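Local coordinates for peptide ABC transporter, peptide-binding protein (Thermus thermophilus, PDB 2D5W) that binds oligopeptides and probably hands them over to an ABC transporter in the membrane for uptake, at residues Y209-K214 with M226-F232; W93-I99 with Y156-I161. One frame throughout, in Å; residues are numbered along the deposited sequence.

Overall arrangement
Both contacts lie on the same side of the chain, their centres about 24 Å (interaction 1) and about 26 Å (interaction 2) from its centre and about 12 Å from each other. Interaction 1 fastens the open end of the hairpin of strands 213-219 and 223-228; interaction 2 packs the loop before helix 101-112 against the start of helix 159-173. Two probable hydrogen bonds stitch them together: S210 OG with Y156 OH at 2.7 Å, and Y209 N with S94 OG at 2.8 Å. Thus the 209-214 segment, entering the hairpin, touches both segments of interaction 2. Together they connect the end of the five-stranded sheet to that loop and helix start.

Interaction 1 of 2, residues Y209-K214 with M226-F232; sequences YSGPFK and MERNPNF
K214 and E227 form the hydrogen-bonded antiparallel pair near the open end of the beta hairpin built from strands 213-219 and 223-228. K214 N donates to E227 O at 2.8 Å, and E227 N answers to K214 O at 2.9 Å. Their side chains rise on the same face, where their long aliphatic stems pack together: K214 CE passes 3.7 Å from E227 CD. K214 NZ and E227 OE2 remain 4.7 Å apart, so their attraction is probably modest.

The next pair, F213 with R228, is non-hydrogen-bonded, and its side chains diverge. R228 NH2 still comes within 3.7 Å of F213 CZ, the guanidinium plane turned 64° from the ring. R228 NH2 bonds to V244 O and R228 NH1 to W580 O. R228 NE donates to a water that also lies within hydrogen-bonding range of P212 O and N229 O. In the five-stranded mixed sheet of this family 5 solute-binding protein, strand 213-219 is outermost, and strand 223-228 also pairs with strand 246-251, whose V247 packs against F213.

Beyond the strands N229 takes over. Its backbone N binds P212 O at 2.8 Å, and with CG anti to the backbone N (chi1 173°) the amide reaches across so that ND2 donates to G211 O at 2.8 Å. Asparagine suits this place because its amide also offers an acceptor: OD1 receives N231 N in an Asx turn that accompanies the type I turn from N229 to F232. That turn brings the F232 ring alongside P212. P212 CD stands over one ring face, 4.0 Å from the F232 centroid and 10° off its normal, a CH-pi contact well suited to the C-H bonds next to a proline nitrogen, and S210 O meets the edge of the same ring.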
ATOM      1  N   TYR A 209     -18.864 -12.123   2.124  1.00  9.14           N
ATOM      2  CA  TYR A 209     -17.454 -12.338   2.412  1.00  8.80           C
ATOM      3  C   TYR A 209     -16.939 -13.743   2.148  1.00  8.40           C
ATOM      4  O   TYR A 209     -17.648 -14.718   2.361  1.00  9.33           O
ATOM      5  CB  TYR A 209     -17.255 -11.936   3.875  1.00  8.87           C
ATOM      6  CG  TYR A 209     -17.811 -10.547   4.129  1.00  8.12           C
ATOM      7  CD1 TYR A 209     -17.053  -9.418   3.830  1.00  8.10           C
ATOM      8  CD2 TYR A 209     -19.135 -10.356   4.542  1.00  8.39           C
ATOM      9  CE1 TYR A 209     -17.583  -8.143   3.922  1.00  9.03           C
ATOM     10  CE2 TYR A 209     -19.682  -9.069   4.634  1.00  8.75           C
ATOM     11  CZ  TYR A 209     -18.892  -7.968   4.318  1.00  7.93           C
ATOM     12  OH  TYR A 209     -19.399  -6.690   4.375  1.00  9.11           O
ATOM     13  N   SER A 210     -15.689 -13.840   1.703  1.00  8.67           N
ATOM     14  CA  SER A 210     -15.083 -15.129   1.377  1.00  8.83           C
ATOM     15  C   SER A 210     -13.992 -15.574   2.342  1.00  8.63           C
ATOM     16  O   SER A 210     -13.467 -16.679   2.213  1.00  9.91           O
ATOM     17  CB  SER A 210     -14.474 -15.058  -0.016  1.00  9.11           C
ATOM     18  OG  SER A 210     -13.463 -14.063  -0.034  1.00 10.03           O
ATOM     19  N   GLY A 211     -13.639 -14.710   3.288  1.00  8.78           N
ATOM     20  CA  GLY A 211     -12.586 -15.033   4.232  1.00  9.41           C
ATOM     21  C   GLY A 211     -13.043 -15.778   5.469  1.00  9.37           C
ATOM     22  O   GLY A 211     -14.208 -16.143   5.583  1.00  9.37           O
ATOM     23  N   PRO A 212     -12.131 -16.022   6.420  1.00 10.03           N
ATOM     24  CA  PRO A 212     -12.484 -16.733   7.650  1.00  9.96           C
ATOM     25  C   PRO A 212     -13.464 -15.971   8.540  1.00  8.97           C
ATOM     26  O   PRO A 212     -14.049 -16.549   9.453  1.00 10.18           O
ATOM     27  CB  PRO A 212     -11.125 -16.974   8.315  1.00 11.81           C
ATOM     28  CG  PRO A 212     -10.280 -15.860   7.796  1.00 12.22           C
ATOM     29  CD  PRO A 212     -10.683 -15.766   6.350  1.00 11.17           C
ATOM     30  N   PHE A 213     -13.639 -14.679   8.264  1.00  9.19           N
ATOM     31  CA  PHE A 213     -14.566 -13.839   9.020  1.00  8.66           C
ATOM     32  C   PHE A 213     -15.461 -13.055   8.070  1.00  8.21           C
ATOM     33  O   PHE A 213     -15.140 -12.877   6.890  1.00  8.93           O
ATOM     34  CB  PHE A 213     -13.791 -12.872   9.929  1.00  9.18           C
ATOM     35  CG  PHE A 213     -12.981 -13.567  10.987  1.00  7.80           C
ATOM     36  CD1 PHE A 213     -13.550 -13.912  12.217  1.00  8.71           C
ATOM     37  CD2 PHE A 213     -11.677 -13.965  10.721  1.00  8.26           C
ATOM     38  CE1 PHE A 213     -12.824 -14.653  13.158  1.00  9.03           C
ATOM     39  CE2 PHE A 213     -10.948 -14.703  11.657  1.00  8.24           C
ATOM     40  CZ  PHE A 213     -11.525 -15.049  12.874  1.00  9.01           C
ATOM     41  N   LYS A 214     -16.603 -12.616   8.587  1.00  8.73           N
ATOM     42  CA  LYS A 214     -17.554 -11.822   7.822  1.00  9.03           C
ATOM     43  C   LYS A 214     -17.865 -10.589   8.657  1.00  8.63           C
ATOM     44  O   LYS A 214     -17.688 -10.592   9.877  1.00  9.77           O
ATOM     45  CB  LYS A 214     -18.829 -12.622   7.534  1.00  8.94           C
ATOM     46  CG  LYS A 214     -19.546 -13.162   8.761  1.00  9.72           C
ATOM     47  CD  LYS A 214     -20.776 -13.966   8.352  1.00 11.86           C
ATOM     48  CE  LYS A 214     -21.487 -14.563   9.554  1.00 12.06           C
ATOM     49  NZ  LYS A 214     -22.749 -15.241   9.144  1.00 16.30           N
ATOM     50  N   MET A 226     -16.054  -8.038  13.274  1.00  8.48           N
ATOM     51  CA  MET A 226     -16.235  -9.177  12.384  1.00  8.56           C
ATOM     52  C   MET A 226     -16.496 -10.432  13.212  1.00  8.40           C
ATOM     53  O   MET A 226     -16.103 -10.515  14.377  1.00 10.43           O
ATOM     54  CB  MET A 226     -14.974  -9.360  11.530  1.00  9.70           C
ATOM     55  CG  MET A 226     -14.576  -8.097  10.762  1.00 10.71           C
ATOM     56  SD  MET A 226     -13.028  -8.210   9.841  1.00 11.20           S
ATOM     57  CE  MET A 226     -11.845  -7.832  11.132  1.00 12.50           C
ATOM     58  N   GLU A 227     -17.172 -11.403  12.610  1.00  8.97           N
ATOM     59  CA  GLU A 227     -17.464 -12.655  13.292  1.00  9.57           C
ATOM     60  C   GLU A 227     -17.085 -13.810  12.373  1.00  9.72           C
ATOM     61  O   GLU A 227     -16.994 -13.641  11.156  1.00  9.76           O
ATOM     62  CB  GLU A 227     -18.946 -12.730  13.670  1.00 11.92           C
ATOM     63  CG  GLU A 227     -19.894 -12.700  12.492  1.00 14.56           C
ATOM     64  CD  GLU A 227     -21.336 -12.901  12.906  1.00 18.28           C
ATOM     65  OE1 GLU A 227     -21.625 -13.913  13.579  1.00 22.62           O
ATOM     66  OE2 GLU A 227     -22.182 -12.054  12.557  1.00 20.36           O
ATOM     67  N   ARG A 228     -16.872 -14.983  12.954  1.00  9.57           N
ATOM     68  CA  ARG A 228     -16.475 -16.147  12.174  1.00 10.22           C
ATOM     69  C   ARG A 228     -17.413 -16.438  11.005  1.00  9.86           C
ATOM     70  O   ARG A 228     -18.633 -16.376  11.140  1.00 11.25           O
ATOM     71  CB  ARG A 228     -16.406 -17.384  13.073  1.00 11.37           C
ATOM     72  CG  ARG A 228     -15.558 -18.514  12.510  1.00 13.08           C
ATOM     73  CD  ARG A 228     -14.113 -18.332  12.923  1.00 14.39           C
ATOM     74  NE  ARG A 228     -13.211 -19.273  12.270  1.00 13.62           N
ATOM     75  CZ  ARG A 228     -11.934 -19.422  12.601  1.00 13.17           C
ATOM     76  NH1 ARG A 228     -11.174 -20.292  11.952  1.00 12.83           N
ATOM     77  NH2 ARG A 228     -11.421 -18.710  13.595  1.00 11.46           N
ATOM     78  N   ASN A 229     -16.824 -16.747   9.855  1.00  9.52           N
ATOM     79  CA  ASN A 229     -17.585 -17.100   8.658  1.00 10.66           C
ATOM     80  C   ASN A 229     -17.524 -18.624   8.572  1.00 10.63           C
ATOM     81  O   ASN A 229     -16.512 -19.189   8.162  1.00 10.50           O
ATOM     82  CB  ASN A 229     -16.947 -16.465   7.418  1.00 10.72           C
ATOM     83  CG  ASN A 229     -17.596 -16.925   6.122  1.00 11.10           C
ATOM     84  OD1 ASN A 229     -18.662 -17.538   6.130  1.00 11.66           O
ATOM     85  ND2 ASN A 229     -16.954 -16.620   5.001  1.00 11.78           N
ATOM     86  N   PRO A 230     -18.609 -19.312   8.967  1.00 12.56           N
ATOM     87  CA  PRO A 230     -18.640 -20.778   8.930  1.00 14.50           C
ATOM     88  C   PRO A 230     -18.497 -21.398   7.546  1.00 15.07           C
ATOM     89  O   PRO A 230     -18.199 -22.587   7.420  1.00 17.54           O
ATOM     90  CB  PRO A 230     -19.981 -21.106   9.581  1.00 15.41           C
ATOM     91  CG  PRO A 230     -20.836 -19.964   9.154  1.00 16.16           C
ATOM     92  CD  PRO A 230     -19.922 -18.774   9.367  1.00 14.30           C
ATOM     93  N   ASN A 231     -18.698 -20.593   6.511  1.00 13.71           N
ATOM     94  CA  ASN A 231     -18.594 -21.083   5.142  1.00 14.11           C
ATOM     95  C   ASN A 231     -17.159 -21.157   4.617  1.00 14.35           C
ATOM     96  O   ASN A 231     -16.916 -21.744   3.564  1.00 14.81           O
ATOM     97  CB  ASN A 231     -19.463 -20.227   4.217  1.00 16.17           C
ATOM     98  CG  ASN A 231     -20.948 -20.414   4.482  1.00 17.13           C
ATOM     99  OD1 ASN A 231     -21.464 -21.528   4.410  1.00 22.91           O
ATOM    100  ND2 ASN A 231     -21.639 -19.326   4.794  1.00 19.96           N
ATOM    101  N   PHE A 232     -16.213 -20.564   5.342  1.00 13.45           N
ATOM    102  CA  PHE A 232     -14.805 -20.603   4.942  1.00 11.91           C
ATOM    103  C   PHE A 232     -14.373 -22.064   5.125  1.00 12.07           C
ATOM    104  O   PHE A 232     -14.499 -22.620   6.212  1.00 13.31           O
ATOM    105  CB  PHE A 232     -13.983 -19.671   5.836  1.00 11.47           C
ATOM    106  CG  PHE A 232     -12.537 -19.589   5.455  1.00  9.28           C
ATOM    107  CD1 PHE A 232     -12.146 -18.981   4.266  1.00 10.83           C
ATOM    108  CD2 PHE A 232     -11.564 -20.139   6.277  1.00  9.21           C
ATOM    109  CE1 PHE A 232     -10.802 -18.927   3.907  1.00 11.74           C
ATOM    110  CE2 PHE A 232     -10.222 -20.089   5.926  1.00 10.80           C
ATOM    111  CZ  PHE A 232      -9.841 -19.483   4.739  1.00 10.87           C
TER
HETATM  112  O   HOH W   1     -13.837 -19.481   9.426  1.00 17.98           O

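Interaction 2 of 2, residues W93-I99 with Y156-I161; sequences WSDGRPI and YAPKHI
Y156 meets W93 at the start of an aromatic cluster that H160 completes, where the loop 93-99 packs against the beginning of helix 159-173. Y156 CE1 comes within 3.4 Å of W93 CH2, the two six-membered rings inclined at 49°. I99 CG2 rests on the same tyrosine, and the hydroxyl bonds to A42 O and S210 OG, which suits a tyrosine: an apolar ring against W93 and a polar end for the neighbouring loops.

A157 adds only backbone, its carbonyl carbon lying near W93 CZ2. P158, at the N-cap position of the helix, lays its ring across the indole: P158 CB sits 3.7 Å from the centroid of the W93 six-membered ring in a CH-pi contact, while I99 CG1 covers the opposite face. The indole is thus sandwiched, and its NE1 is satisfied by D103 OD1. Replacing W93 by an alanine is likely to open a gap between P158 and I99, take the aromatic wall from Y156 and H160, and leave D103 without the indole donor. The backbone N of K159 bonds to D103 OD2, on the residue that also holds W93 NE1.

H160 carries the polar link. With CG between the backbone N and the carbonyl carbon (chi1 70°), the imidazole turns to the loop, where NE2 donates to the syn lone pair of D95 OD2 at 2.7 Å, the oxygen lying in the ring plane. The other oxygen, D95 OD1, accepts from R97 N at 3.0 Å, closing an Asx turn that fixes the carboxylate; aspartate suits the site because each oxygen serves one segment. R97 CB lies over one imidazole face, 4.1 Å from the H160 centroid, and R97 NH2 approaches H160 CD2. Over the opposite face, I161 CG1 stands 3.6 Å above the H160 ring plane, offset toward its rim.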
ATOM      1  N   TRP A  93     -19.115 -18.178  -0.326  1.00  9.51           N
ATOM      2  CA  TRP A  93     -19.340 -16.836   0.187  1.00  9.52           C
ATOM      3  C   TRP A  93     -20.069 -16.993   1.523  1.00  9.44           C
ATOM      4  O   TRP A  93     -20.661 -18.047   1.804  1.00 10.20           O
ATOM      5  CB  TRP A  93     -20.200 -16.026  -0.785  1.00  9.19           C
ATOM      6  CG  TRP A  93     -19.540 -15.751  -2.109  1.00  9.36           C
ATOM      7  CD1 TRP A  93     -19.813 -16.354  -3.307  1.00  9.55           C
ATOM      8  CD2 TRP A  93     -18.499 -14.802  -2.367  1.00  9.40           C
ATOM      9  NE1 TRP A  93     -19.006 -15.836  -4.293  1.00 10.40           N
ATOM     10  CE2 TRP A  93     -18.187 -14.883  -3.744  1.00  9.33           C
ATOM     11  CE3 TRP A  93     -17.795 -13.889  -1.567  1.00  9.52           C
ATOM     12  CZ2 TRP A  93     -17.202 -14.086  -4.339  1.00  9.65           C
ATOM     13  CZ3 TRP A  93     -16.813 -13.096  -2.160  1.00  9.55           C
ATOM     14  CH2 TRP A  93     -16.528 -13.202  -3.533  1.00 10.52           C
ATOM     15  N   SER A  94     -20.040 -15.944   2.339  1.00  9.79           N
ATOM     16  CA  SER A  94     -20.670 -15.979   3.654  1.00  9.74           C
ATOM     17  C   SER A  94     -22.187 -16.162   3.630  1.00 10.24           C
ATOM     18  O   SER A  94     -22.782 -16.479   4.661  1.00 11.60           O
ATOM     19  CB  SER A  94     -20.308 -14.720   4.447  1.00  9.61           C
ATOM     20  OG  SER A  94     -20.679 -13.550   3.746  1.00 10.03           O
ATOM     21  N   ASP A  95     -22.814 -15.966   2.472  1.00 10.15           N
ATOM     22  CA  ASP A  95     -24.258 -16.154   2.365  1.00 10.87           C
ATOM     23  C   ASP A  95     -24.588 -17.575   1.912  1.00 11.34           C
ATOM     24  O   ASP A  95     -25.753 -17.908   1.680  1.00 13.27           O
ATOM     25  CB  ASP A  95     -24.886 -15.133   1.404  1.00 11.18           C
ATOM     26  CG  ASP A  95     -24.349 -15.240  -0.014  1.00 11.26           C
ATOM     27  OD1 ASP A  95     -23.467 -16.088  -0.272  1.00 11.64           O
ATOM     28  OD2 ASP A  95     -24.819 -14.460  -0.875  1.00 12.66           O
ATOM     29  N   GLY A  96     -23.559 -18.409   1.788  1.00 11.19           N
ATOM     30  CA  GLY A  96     -23.766 -19.787   1.381  1.00 12.70           C
ATOM     31  C   GLY A  96     -23.600 -20.083  -0.099  1.00 12.87           C
ATOM     32  O   GLY A  96     -23.539 -21.252  -0.487  1.00 14.27           O
ATOM     33  N   ARG A  97     -23.541 -19.047  -0.930  1.00 12.46           N
ATOM     34  CA  ARG A  97     -23.383 -19.243  -2.368  1.00 13.14           C
ATOM     35  C   ARG A  97     -21.962 -19.696  -2.698  1.00 12.74           C
ATOM     36  O   ARG A  97     -21.002 -19.314  -2.028  1.00 12.85           O
ATOM     37  CB  ARG A  97     -23.710 -17.948  -3.120  1.00 15.24           C
ATOM     38  CG  ARG A  97     -25.124 -17.433  -2.870  1.00 18.14           C
ATOM     39  CD  ARG A  97     -26.174 -18.419  -3.366  1.00 21.24           C
ATOM     40  NE  ARG A  97     -26.265 -18.437  -4.823  1.00 25.81           N
ATOM     41  CZ  ARG A  97     -26.744 -17.433  -5.553  1.00 27.86           C
ATOM     42  NH1 ARG A  97     -26.791 -17.530  -6.874  1.00 29.78           N
ATOM     43  NH2 ARG A  97     -27.186 -16.331  -4.960  1.00 29.60           N
ATOM     44  N   PRO A  98     -21.808 -20.517  -3.746  1.00 11.96           N
ATOM     45  CA  PRO A  98     -20.475 -20.993  -4.117  1.00 12.09           C
ATOM     46  C   PRO A  98     -19.599 -19.928  -4.764  1.00 10.25           C
ATOM     47  O   PRO A  98     -20.095 -19.012  -5.415  1.00 11.04           O
ATOM     48  CB  PRO A  98     -20.782 -22.131  -5.087  1.00 12.41           C
ATOM     49  CG  PRO A  98     -22.002 -21.620  -5.791  1.00 14.09           C
ATOM     50  CD  PRO A  98     -22.835 -21.085  -4.640  1.00 13.76           C
ATOM     51  N   ILE A  99     -18.291 -20.048  -4.556  1.00 10.15           N
ATOM     52  CA  ILE A  99     -17.348 -19.145  -5.197  1.00 10.19           C
ATOM     53  C   ILE A  99     -17.000 -19.902  -6.480  1.00 10.47           C
ATOM     54  O   ILE A  99     -16.540 -21.045  -6.429  1.00 11.22           O
ATOM     55  CB  ILE A  99     -16.095 -18.915  -4.331  1.00  9.68           C
ATOM     56  CG1 ILE A  99     -16.473 -18.071  -3.106  1.00 10.11           C
ATOM     57  CG2 ILE A  99     -15.011 -18.231  -5.157  1.00 11.15           C
ATOM     58  CD1 ILE A  99     -15.362 -17.892  -2.089  1.00  9.87           C
ATOM     59  N   TYR A 156     -11.112 -12.254  -7.996  1.00  9.73           N
ATOM     60  CA  TYR A 156     -12.535 -12.557  -8.040  1.00  9.46           C
ATOM     61  C   TYR A 156     -13.308 -11.608  -7.130  1.00  9.99           C
ATOM     62  O   TYR A 156     -12.745 -11.001  -6.218  1.00  9.76           O
ATOM     63  CB  TYR A 156     -12.790 -14.023  -7.648  1.00  9.59           C
ATOM     64  CG  TYR A 156     -12.621 -14.335  -6.180  1.00  9.50           C
ATOM     65  CD1 TYR A 156     -13.731 -14.533  -5.360  1.00  9.71           C
ATOM     66  CD2 TYR A 156     -11.355 -14.426  -5.608  1.00 10.41           C
ATOM     67  CE1 TYR A 156     -13.583 -14.817  -4.006  1.00 11.35           C
ATOM     68  CE2 TYR A 156     -11.197 -14.707  -4.255  1.00 10.91           C
ATOM     69  CZ  TYR A 156     -12.316 -14.900  -3.461  1.00 11.84           C
ATOM     70  OH  TYR A 156     -12.171 -15.173  -2.118  1.00 14.14           O
ATOM     71  N   ALA A 157     -14.599 -11.471  -7.408  1.00  9.41           N
ATOM     72  CA  ALA A 157     -15.490 -10.606  -6.639  1.00  9.97           C
ATOM     73  C   ALA A 157     -16.866 -11.264  -6.724  1.00  9.47           C
ATOM     74  O   ALA A 157     -17.130 -12.021  -7.660  1.00  9.82           O
ATOM     75  CB  ALA A 157     -15.515  -9.202  -7.239  1.00 10.44           C
ATOM     76  N   PRO A 158     -17.765 -10.975  -5.767  1.00  9.44           N
ATOM     77  CA  PRO A 158     -19.097 -11.597  -5.789  1.00  9.22           C
ATOM     78  C   PRO A 158     -20.063 -11.121  -6.864  1.00  8.79           C
ATOM     79  O   PRO A 158     -20.795 -10.146  -6.680  1.00  9.99           O
ATOM     80  CB  PRO A 158     -19.616 -11.340  -4.381  1.00  9.13           C
ATOM     81  CG  PRO A 158     -19.025  -9.997  -4.058  1.00  9.96           C
ATOM     82  CD  PRO A 158     -17.609 -10.091  -4.596  1.00 10.09           C
ATOM     83  N   LYS A 159     -20.085 -11.847  -7.975  1.00  9.68           N
ATOM     84  CA  LYS A 159     -20.941 -11.504  -9.096  1.00 10.87           C
ATOM     85  C   LYS A 159     -22.430 -11.497  -8.764  1.00  9.67           C
ATOM     86  O   LYS A 159     -23.151 -10.604  -9.203  1.00 10.36           O
ATOM     87  CB  LYS A 159     -20.690 -12.463 -10.261  1.00 12.07           C
ATOM     88  CG  LYS A 159     -21.537 -12.174 -11.490  1.00 15.09           C
ATOM     89  CD  LYS A 159     -21.360 -13.253 -12.546  1.00 18.87           C
ATOM     90  CE  LYS A 159     -22.310 -13.049 -13.714  1.00 21.23           C
ATOM     91  NZ  LYS A 159     -22.145 -14.115 -14.739  1.00 22.63           N
ATOM     92  N   HIS A 160     -22.895 -12.481  -7.996  1.00 10.16           N
ATOM     93  CA  HIS A 160     -24.318 -12.534  -7.677  1.00 10.56           C
ATOM     94  C   HIS A 160     -24.775 -11.332  -6.860  1.00 10.28           C
ATOM     95  O   HIS A 160     -25.959 -11.007  -6.837  1.00 11.99           O
ATOM     96  CB  HIS A 160     -24.686 -13.848  -6.960  1.00 11.29           C
ATOM     97  CG  HIS A 160     -24.149 -13.975  -5.566  1.00 10.99           C
ATOM     98  ND1 HIS A 160     -22.819 -14.213  -5.294  1.00 11.73           N
ATOM     99  CD2 HIS A 160     -24.778 -13.946  -4.366  1.00 11.68           C
ATOM    100  CE1 HIS A 160     -22.652 -14.329  -3.989  1.00 10.58           C
ATOM    101  NE2 HIS A 160     -23.825 -14.172  -3.402  1.00 11.52           N
ATOM    102  N   ILE A 161     -23.831 -10.659  -6.212  1.00  9.78           N
ATOM    103  CA  ILE A 161     -24.143  -9.486  -5.400  1.00 10.75           C
ATOM    104  C   ILE A 161     -23.970  -8.176  -6.164  1.00  9.58           C
ATOM    105  O   ILE A 161     -24.855  -7.320  -6.154  1.00 10.17           O
ATOM    106  CB  ILE A 161     -23.238  -9.426  -4.141  1.00 10.27           C
ATOM    107  CG1 ILE A 161     -23.519 -10.625  -3.230  1.00 11.93           C
ATOM    108  CG2 ILE A 161     -23.439  -8.100  -3.406  1.00 10.80           C
ATOM    109  CD1 ILE A 161     -24.943 -10.699  -2.698  1.00 11.44           C
TER